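Local atomic coordinates of five-membered-cyclitol-phosphate synthase (Streptomyces citricolor, PDB entry 6K96), a protein that belongs to the myo-inositol-1-phosphate synthase family and binds nicotinamide-adenine-dinucleotide in a Rossmann-type domain. Residues Ala139-Ala142 with Tyr143-Ala147; Glu170-Lys174 with Ala175-Leu179; Val192-Arg195 with Ala196-Leu200. All coordinates share one frame; numbering follows the deposited sequence.

In the fold
Interactions 1 and 2 are neighbours in the nucleotide-binding domain, their centres about 14 Å apart. They touch where F172 CZ packs 3.3 Å from A144 O, which joins helix 137-149 to helix 166-174 on the parallel sheet. Interaction 1 reaches the NAD pocket through Y143, whereas interaction 2 shapes the turn that leads into strand 179-180 at the edge of that sheet. Interaction 3 lies in helix 190-203, against the separate mixed sheet. Its centre is about 36 Å from that of interaction 1 and on the other side of the chain's centre, yet the side chain of V192 comes within about 12 Å of the NAD.

Interaction 1 of 3, residues Ala139-Ala142 with Tyr143-Ala147; sequences AAIA and YARAA. With NAD (nicotinamide-adenine-dinucleotide), chain G.
Y143 and A139 meet one helical turn apart, and here the packing is close. Y143 N donates to A139 O at 2.7 Å, a short i to i+4 bond. The same oxygen also lies at the edge of the tyrosine ring, 3.3 Å from CD2 of Y143. With CG anti to the carbonyl carbon (chi1 -76°), the ring stands out from the helix, leaning slightly back toward A139, whose methyl CB reaches Y143 CD2 at 4.2 Å. The phenol oxygen is hydrogen-bonded to L101 N and stands 3.0 Å from N1A of NAD, so a tyrosine here lends an aromatic shaft to the core and a polar end to the adenine pocket. Helix 137-149 is the crossover of a beta-alpha-beta unit between strands 127-130 and 153-156 of the Rossmann fold, and its buried side is largely alanine because small side chains let it lie close to its neighbours. A140 packs on Y130 and A144 on F154, while the methyl of A144 sits just 3.0 Å from A140 O. The outer side is looser. There CG2 of I141 touches NE of R145 at 3.8 Å. Chi1 of R145 (-59°) sets CG beside the backbone N, 3.2 Å from I141 O, and a bend at chi3 turns NE and the guanidinium aside. R145 also packs on F113 of helix 111-122, although the residue as a whole is exposed.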
loop_
_atom_site.group_PDB
_atom_site.type_symbol
_atom_site.label_atom_id
_atom_site.label_comp_id
_atom_site.label_asym_id
_atom_site.label_seq_id
_atom_site.Cartn_x
_atom_site.Cartn_y
_atom_site.Cartn_z
ATOM N N ALA B 139 22.996 -18.604 29.159
ATOM C CA ALA B 139 22.691 -17.425 30.011
ATOM C C ALA B 139 21.293 -17.584 30.596
ATOM O O ALA B 139 21.128 -17.446 31.826
ATOM C CB ALA B 139 22.809 -16.141 29.239
ATOM N N ALA B 140 20.327 -17.915 29.742
ATOM C CA ALA B 140 18.926 -18.187 30.128
ATOM C C ALA B 140 18.944 -19.226 31.260
ATOM O O ALA B 140 18.331 -18.989 32.315
ATOM C CB ALA B 140 18.169 -18.652 28.903
ATOM N N ILE B 141 19.689 -20.323 31.095
ATOM C CA ILE B 141 19.811 -21.354 32.177
ATOM C C ILE B 141 20.416 -20.688 33.423
ATOM O O ILE B 141 19.884 -20.881 34.508
ATOM C CB ILE B 141 20.652 -22.563 31.682
ATOM C CG1 ILE B 141 19.783 -23.618 30.994
ATOM C CG2 ILE B 141 21.485 -23.157 32.806
ATOM C CD1 ILE B 141 18.628 -24.061 31.852
ATOM N N ALA B 142 21.508 -19.937 33.247
ATOM C CA ALA B 142 22.355 -19.378 34.327
ATOM C C ALA B 142 21.546 -18.368 35.125
ATOM O O ALA B 142 21.389 -18.599 36.325
ATOM C CB ALA B 142 23.636 -18.795 33.783
ATOM N N TYR B 143 21.046 -17.300 34.499
ATOM C CA TYR B 143 20.190 -16.312 35.193
ATOM C C TYR B 143 19.006 -17.017 35.855
ATOM O O TYR B 143 18.529 -16.546 36.903
ATOM C CB TYR B 143 19.705 -15.201 34.245
ATOM C CG TYR B 143 20.787 -14.203 33.953
ATOM C CD1 TYR B 143 21.104 -13.222 34.875
ATOM C CD2 TYR B 143 21.547 -14.303 32.815
ATOM C CE1 TYR B 143 22.146 -12.333 34.656
ATOM C CE2 TYR B 143 22.605 -13.443 32.594
ATOM C CZ TYR B 143 22.911 -12.463 33.513
ATOM O OH TYR B 143 23.918 -11.591 33.234
ATOM N N ALA B 144 18.544 -18.121 35.285
ATOM C CA ALA B 144 17.379 -18.850 35.832
ATOM C C ALA B 144 17.777 -19.576 37.142
ATOM O O ALA B 144 17.014 -19.566 38.122
ATOM C CB ALA B 144 16.798 -19.751 34.756
ATOM N N ARG B 145 18.954 -20.169 37.206
ATOM C CA ARG B 145 19.378 -20.902 38.436
ATOM C C ARG B 145 19.756 -19.858 39.490
ATOM O O ARG B 145 19.446 -20.074 40.670
ATOM C CB ARG B 145 20.460 -21.914 38.079
ATOM C CG ARG B 145 19.952 -22.908 37.041
ATOM C CD ARG B 145 20.590 -24.272 37.137
ATOM N NE ARG B 145 21.858 -24.355 36.417
ATOM C CZ ARG B 145 22.710 -25.362 36.523
ATOM N NH1 ARG B 145 22.445 -26.375 37.338
ATOM N NH2 ARG B 145 23.832 -25.356 35.821
ATOM N N ALA B 146 20.292 -18.714 39.035
ATOM C CA ALA B 146 20.631 -17.549 39.886
ATOM C C ALA B 146 19.364 -17.116 40.603
ATOM O O ALA B 146 19.404 -16.973 41.809
ATOM C CB ALA B 146 21.215 -16.447 39.061
ATOM N N ALA B 147 18.268 -16.987 39.855
ATOM C CA ALA B 147 16.951 -16.529 40.353
ATOM C C ALA B 147 16.399 -17.565 41.305
ATOM O O ALA B 147 15.862 -17.175 42.358
ATOM C CB ALA B 147 15.995 -16.323 39.221
HETATM P PA NAD G . 18.281 -5.521 23.046
HETATM O O1A NAD G . 19.296 -5.979 22.071
HETATM O O2A NAD G . 17.823 -4.098 22.885
HETATM O O5B NAD G . 18.632 -5.816 24.556
HETATM C C5B NAD G . 19.698 -6.773 24.753
HETATM C C4B NAD G . 20.517 -6.355 25.946
HETATM O O4B NAD G . 21.235 -7.477 26.559
HETATM C C3B NAD G . 21.595 -5.324 25.598
HETATM O O3B NAD G . 21.599 -4.321 26.605
HETATM C C2B NAD G . 22.871 -6.159 25.680
HETATM O O2B NAD G . 23.901 -5.218 25.782
HETATM C C1B NAD G . 22.521 -6.992 26.917
HETATM N N9A NAD G . 23.355 -8.138 27.219
HETATM C C8A NAD G . 24.030 -8.873 26.275
HETATM N N7A NAD G . 24.639 -9.923 26.778
HETATM C C5A NAD G . 24.323 -9.903 28.133
HETATM C C6A NAD G . 24.675 -10.768 29.188
HETATM N N6A NAD G . 25.415 -11.857 29.009
HETATM N N1A NAD G . 24.167 -10.502 30.423
HETATM C C2A NAD G . 23.417 -9.392 30.562
HETATM N N3A NAD G . 23.043 -8.505 29.644
HETATM C C4A NAD G . 23.521 -8.814 28.423
HETATM O O3 NAD G . 17.017 -6.467 22.883
HETATM P PN NAD G . 15.456 -6.133 23.079
HETATM O O1N NAD G . 15.291 -5.537 24.424
HETATM O O2N NAD G . 15.082 -5.443 21.803
HETATM O O5D NAD G . 14.843 -7.625 23.103
HETATM C C5D NAD G . 15.305 -8.538 24.182
HETATM C C4D NAD G . 14.918 -9.946 23.843
HETATM O O4D NAD G . 13.481 -10.107 23.795
HETATM C C3D NAD G . 15.453 -10.401 22.478
HETATM O O3D NAD G . 15.824 -11.757 22.602
HETATM C C2D NAD G . 14.205 -10.378 21.600
HETATM O O2D NAD G . 14.164 -11.302 20.529
HETATM C C1D NAD G . 13.137 -10.820 22.598
HETATM N N1N NAD G . 11.780 -10.491 22.064
HETATM C C2N NAD G . 11.522 -9.163 21.583
HETATM C C3N NAD G . 10.354 -8.854 20.906
HETATM C C7N NAD G . 10.138 -7.417 20.466
HETATM O O7N NAD G . 10.925 -6.549 20.820
HETATM N N7N NAD G . 9.092 -7.149 19.688
HETATM C C4N NAD G . 9.453 -9.892 20.675
HETATM C C5N NAD G . 9.631 -11.123 21.295
HETATM C C6N NAD G . 10.831 -11.430 21.907
#

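Interaction 2 of 3, residues Glu170-Lys174 with Ala175-Leu179; sequences EEFEK and AGVPL
F172 O takes a hydrogen bond from V177 N, five residues on, at 3.1 Å, with an N-H...O angle of 161°. Together with the weaker bond from G176 N to E173 O at 3.3 Å, it makes the Schellman motif that ends helix 166-174. G176 suits the turn because its positive phi (63°) is easily adopted by glycine. A175 N is shared: it reaches E171 O at 3.0 Å and F172 O at 3.2 Å, both weakly, so F172 O serves two donors and the carbonyls of E171, F172 and E173 all find partners as the chain reverses. Beyond the turn, V177 and L179 hydrogen-bond through their backbones to G317, beyond helix 292-313, and P178 to F154 of strand 153-156, as the chain enters strand 179-180 at the edge of the parallel sheet. The polar residues E171, E173 and K174 are exposed, where charge is easily accommodated, though E171 also touches L148 of helix 137-149.

F172 fills the inner side, its large flat ring bridging helix and strand. CG1 of V177, anti to the backbone N, meets the ring at its edge, 3.4 Å from F172 CD1. L179 crosses the ring at about a right angle and covers one face in a CH-pi contact: its CD1 lies 3.8 Å from the centroid of the F172 ring, 15° off the normal.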
loop_
_atom_site.group_PDB
_atom_site.type_symbol
_atom_site.label_atom_id
_atom_site.label_comp_id
_atom_site.label_asym_id
_atom_site.label_seq_id
_atom_site.Cartn_x
_atom_site.Cartn_y
_atom_site.Cartn_z
ATOM N N GLU B 170 10.119 -28.359 37.476
ATOM C CA GLU B 170 9.946 -29.205 38.696
ATOM C C GLU B 170 10.584 -28.489 39.899
ATOM O O GLU B 170 9.880 -28.270 40.919
ATOM C CB GLU B 170 10.579 -30.599 38.500
ATOM C CG GLU B 170 9.760 -31.771 39.043
ATOM C CD GLU B 170 9.727 -31.970 40.562
ATOM O OE1 GLU B 170 10.710 -32.588 41.107
ATOM O OE2 GLU B 170 8.698 -31.533 41.214
ATOM N N GLU B 171 11.863 -28.122 39.793
ATOM C CA GLU B 171 12.587 -27.489 40.926
ATOM C C GLU B 171 11.881 -26.170 41.293
ATOM O O GLU B 171 11.471 -26.057 42.445
ATOM C CB GLU B 171 14.092 -27.436 40.627
ATOM C CG GLU B 171 14.775 -28.809 40.810
ATOM C CD GLU B 171 14.231 -29.737 41.919
ATOM O OE1 GLU B 171 14.362 -29.386 43.117
ATOM O OE2 GLU B 171 13.631 -30.813 41.590
ATOM N N PHE B 172 11.677 -25.250 40.342
ATOM C CA PHE B 172 10.898 -23.996 40.537
ATOM C C PHE B 172 9.528 -24.316 41.156
ATOM O O PHE B 172 9.170 -23.654 42.140
ATOM C CB PHE B 172 10.742 -23.226 39.222
ATOM C CG PHE B 172 11.821 -22.221 38.903
ATOM C CD1 PHE B 172 11.737 -20.928 39.359
ATOM C CD2 PHE B 172 12.902 -22.566 38.111
ATOM C CE1 PHE B 172 12.725 -20.006 39.073
ATOM C CE2 PHE B 172 13.888 -21.642 37.798
ATOM C CZ PHE B 172 13.800 -20.363 38.289
ATOM N N GLU B 173 8.754 -25.237 40.563
ATOM C CA GLU B 173 7.397 -25.658 41.046
ATOM C C GLU B 173 7.487 -25.936 42.551
ATOM O O GLU B 173 6.738 -25.292 43.313
ATOM C CB GLU B 173 6.893 -26.968 40.412
ATOM C CG GLU B 173 6.046 -26.860 39.137
ATOM C CD GLU B 173 5.698 -28.204 38.468
ATOM O OE1 GLU B 173 5.717 -29.257 39.173
ATOM O OE2 GLU B 173 5.431 -28.230 37.232
ATOM N N LYS B 174 8.399 -26.841 42.942
ATOM C CA LYS B 174 8.552 -27.414 44.317
ATOM C C LYS B 174 9.060 -26.338 45.294
ATOM O O LYS B 174 8.743 -26.445 46.483
ATOM C CB LYS B 174 9.455 -28.660 44.279
ATOM C CG LYS B 174 10.242 -28.942 45.549
ATOM C CD LYS B 174 10.518 -30.419 45.811
ATOM C CE LYS B 174 11.134 -30.669 47.180
ATOM N NZ LYS B 174 12.117 -31.780 47.163
ATOM N N ALA B 175 9.785 -25.325 44.823
ATOM C CA ALA B 175 10.394 -24.261 45.660
ATOM C C ALA B 175 9.408 -23.114 45.940
ATOM O O ALA B 175 9.842 -22.128 46.559
ATOM C CB ALA B 175 11.636 -23.741 44.979
ATOM N N GLY B 176 8.153 -23.238 45.494
ATOM C CA GLY B 176 7.132 -22.168 45.553
ATOM C C GLY B 176 7.484 -20.937 44.722
ATOM O O GLY B 176 7.054 -19.858 45.104
ATOM N N VAL B 177 8.228 -21.084 43.630
ATOM C CA VAL B 177 8.763 -19.940 42.837
ATOM C C VAL B 177 8.161 -20.033 41.439
ATOM O O VAL B 177 8.184 -21.114 40.828
ATOM C CB VAL B 177 10.308 -19.916 42.776
ATOM C CG1 VAL B 177 10.831 -18.816 41.876
ATOM C CG2 VAL B 177 10.945 -19.779 44.146
ATOM N N PRO B 178 7.611 -18.904 40.899
ATOM C CA PRO B 178 7.053 -18.877 39.553
ATOM C C PRO B 178 8.179 -18.873 38.520
ATOM O O PRO B 178 9.173 -18.196 38.712
ATOM C CB PRO B 178 6.243 -17.571 39.474
ATOM C CG PRO B 178 6.309 -16.950 40.855
ATOM C CD PRO B 178 7.500 -17.586 41.549
ATOM N N LEU B 179 7.965 -19.625 37.443
ATOM C CA LEU B 179 8.842 -19.657 36.246
ATOM C C LEU B 179 7.950 -19.447 35.015
ATOM O O LEU B 179 7.108 -20.320 34.727
ATOM C CB LEU B 179 9.592 -21.001 36.207
ATOM C CG LEU B 179 10.516 -21.241 35.002
ATOM C CD1 LEU B 179 11.767 -20.367 35.066
ATOM C CD2 LEU B 179 10.927 -22.711 34.908
#

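Interaction 3 of 3, residues Val192-Arg195 with Ala196-Leu200; sequences VVHR and ALLGL
G199 N donates to R195 O at 2.8 Å, with an N-H...O angle of 159°. It is one of four successive i to i+4 bonds in helix 190-203, which packs on a mixed sheet that includes strands 207-217, 265-275 and 281-291. Another of them runs from L198 N to H194 O, at 3.0 Å. V193 and L197 lie side by side and point the same way, CG1 of V193 reaching CD1 of L197 at 4.1 Å. Both rest on L286, and V193 also packs on L197 of the second subunit while L197 packs on V193 of that subunit, so branched apolar residues suit a surface that serves sheet and subunit interface alike. A196 is small enough to lie against L200 of the second subunit.

Farther round the helix, H194 brings a polar ring into a buried place beside L270 of strand 265-275, and both ring nitrogens are satisfied: NE2 by S211 OG and ND1 by Q213 NE2, each on strand 207-217. R195 extends from CG to NE, its charge at the exposed flank. H194 CG, anti to the backbone N (chi1 -167°), leans the imidazole forward, toward L198. The leucine methyl CD1 of L198 comes near CD2 and NE2 of that ring, neither squarely over the face nor at the edge, and ends 3.5 Å from H194 CD2.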
loop_
_atom_site.group_PDB
_atom_site.type_symbol
_atom_site.label_atom_id
_atom_site.label_comp_id
_atom_site.label_asym_id
_atom_site.label_seq_id
_atom_site.Cartn_x
_atom_site.Cartn_y
_atom_site.Cartn_z
ATOM N N VAL B 192 0.511 -13.034 13.506
ATOM C CA VAL B 192 -0.931 -13.135 13.844
ATOM C C VAL B 192 -1.729 -12.382 12.775
ATOM O O VAL B 192 -2.759 -12.907 12.385
ATOM C CB VAL B 192 -1.236 -12.653 15.272
ATOM C CG1 VAL B 192 -1.066 -11.130 15.440
ATOM C CG2 VAL B 192 -2.646 -13.070 15.657
ATOM N N VAL B 193 -1.257 -11.259 12.252
ATOM C CA VAL B 193 -1.973 -10.580 11.134
ATOM C C VAL B 193 -1.950 -11.473 9.905
ATOM O O VAL B 193 -2.974 -11.668 9.316
ATOM C CB VAL B 193 -1.435 -9.196 10.737
ATOM C CG1 VAL B 193 -2.248 -8.632 9.585
ATOM C CG2 VAL B 193 -1.404 -8.234 11.893
ATOM N N HIS B 194 -0.789 -11.961 9.489
ATOM C CA HIS B 194 -0.712 -12.785 8.252
ATOM C C HIS B 194 -1.658 -13.984 8.384
ATOM O O HIS B 194 -2.432 -14.283 7.453
ATOM C CB HIS B 194 0.730 -13.209 7.996
ATOM C CG HIS B 194 0.957 -13.763 6.639
ATOM N ND1 HIS B 194 2.215 -13.922 6.149
ATOM C CD2 HIS B 194 0.115 -14.108 5.650
ATOM C CE1 HIS B 194 2.138 -14.360 4.909
ATOM N NE2 HIS B 194 0.873 -14.481 4.581
ATOM N N ARG B 195 -1.601 -14.620 9.547
ATOM C CA ARG B 195 -2.292 -15.894 9.856
ATOM C C ARG B 195 -3.804 -15.652 9.837
ATOM O O ARG B 195 -4.499 -16.512 9.351
ATOM C CB ARG B 195 -1.694 -16.411 11.184
ATOM C CG ARG B 195 -2.384 -17.607 11.816
ATOM C CD ARG B 195 -1.892 -17.845 13.254
ATOM N NE ARG B 195 -2.564 -19.045 13.760
ATOM C CZ ARG B 195 -1.982 -20.215 14.078
ATOM N NH1 ARG B 195 -0.666 -20.363 14.035
ATOM N NH2 ARG B 195 -2.729 -21.238 14.474
ATOM N N ALA B 196 -4.265 -14.534 10.414
ATOM C CA ALA B 196 -5.690 -14.178 10.498
ATOM C C ALA B 196 -6.235 -14.036 9.074
ATOM O O ALA B 196 -7.369 -14.523 8.820
ATOM C CB ALA B 196 -5.884 -12.900 11.285
ATOM N N LEU B 197 -5.483 -13.392 8.186
ATOM C CA LEU B 197 -5.943 -13.116 6.810
ATOM C C LEU B 197 -5.990 -14.424 6.059
ATOM O O LEU B 197 -6.939 -14.619 5.284
ATOM C CB LEU B 197 -5.061 -12.067 6.115
ATOM C CG LEU B 197 -5.273 -10.650 6.651
ATOM C CD1 LEU B 197 -4.279 -9.634 6.111
ATOM C CD2 LEU B 197 -6.692 -10.197 6.397
ATOM N N LEU B 198 -4.991 -15.288 6.253
ATOM C CA LEU B 198 -4.955 -16.587 5.538
ATOM C C LEU B 198 -6.104 -17.422 6.065
ATOM O O LEU B 198 -6.773 -18.039 5.223
ATOM C CB LEU B 198 -3.588 -17.251 5.672
ATOM C CG LEU B 198 -2.533 -16.717 4.705
ATOM C CD1 LEU B 198 -1.155 -17.311 5.052
ATOM C CD2 LEU B 198 -2.879 -17.032 3.246
ATOM N N GLY B 199 -6.344 -17.356 7.375
ATOM C CA GLY B 199 -7.509 -17.960 8.068
ATOM C C GLY B 199 -8.825 -17.649 7.359
ATOM O O GLY B 199 -9.564 -18.596 7.084
ATOM N N LEU B 200 -9.082 -16.358 7.084
ATOM C CA LEU B 200 -10.258 -15.801 6.390
ATOM C C LEU B 200 -10.440 -16.471 5.040
ATOM O O LEU B 200 -11.573 -16.946 4.789
ATOM C CB LEU B 200 -10.063 -14.308 6.136
ATOM C CG LEU B 200 -10.431 -13.353 7.256
ATOM C CD1 LEU B 200 -10.632 -11.939 6.662
ATOM C CD2 LEU B 200 -11.679 -13.826 8.029
#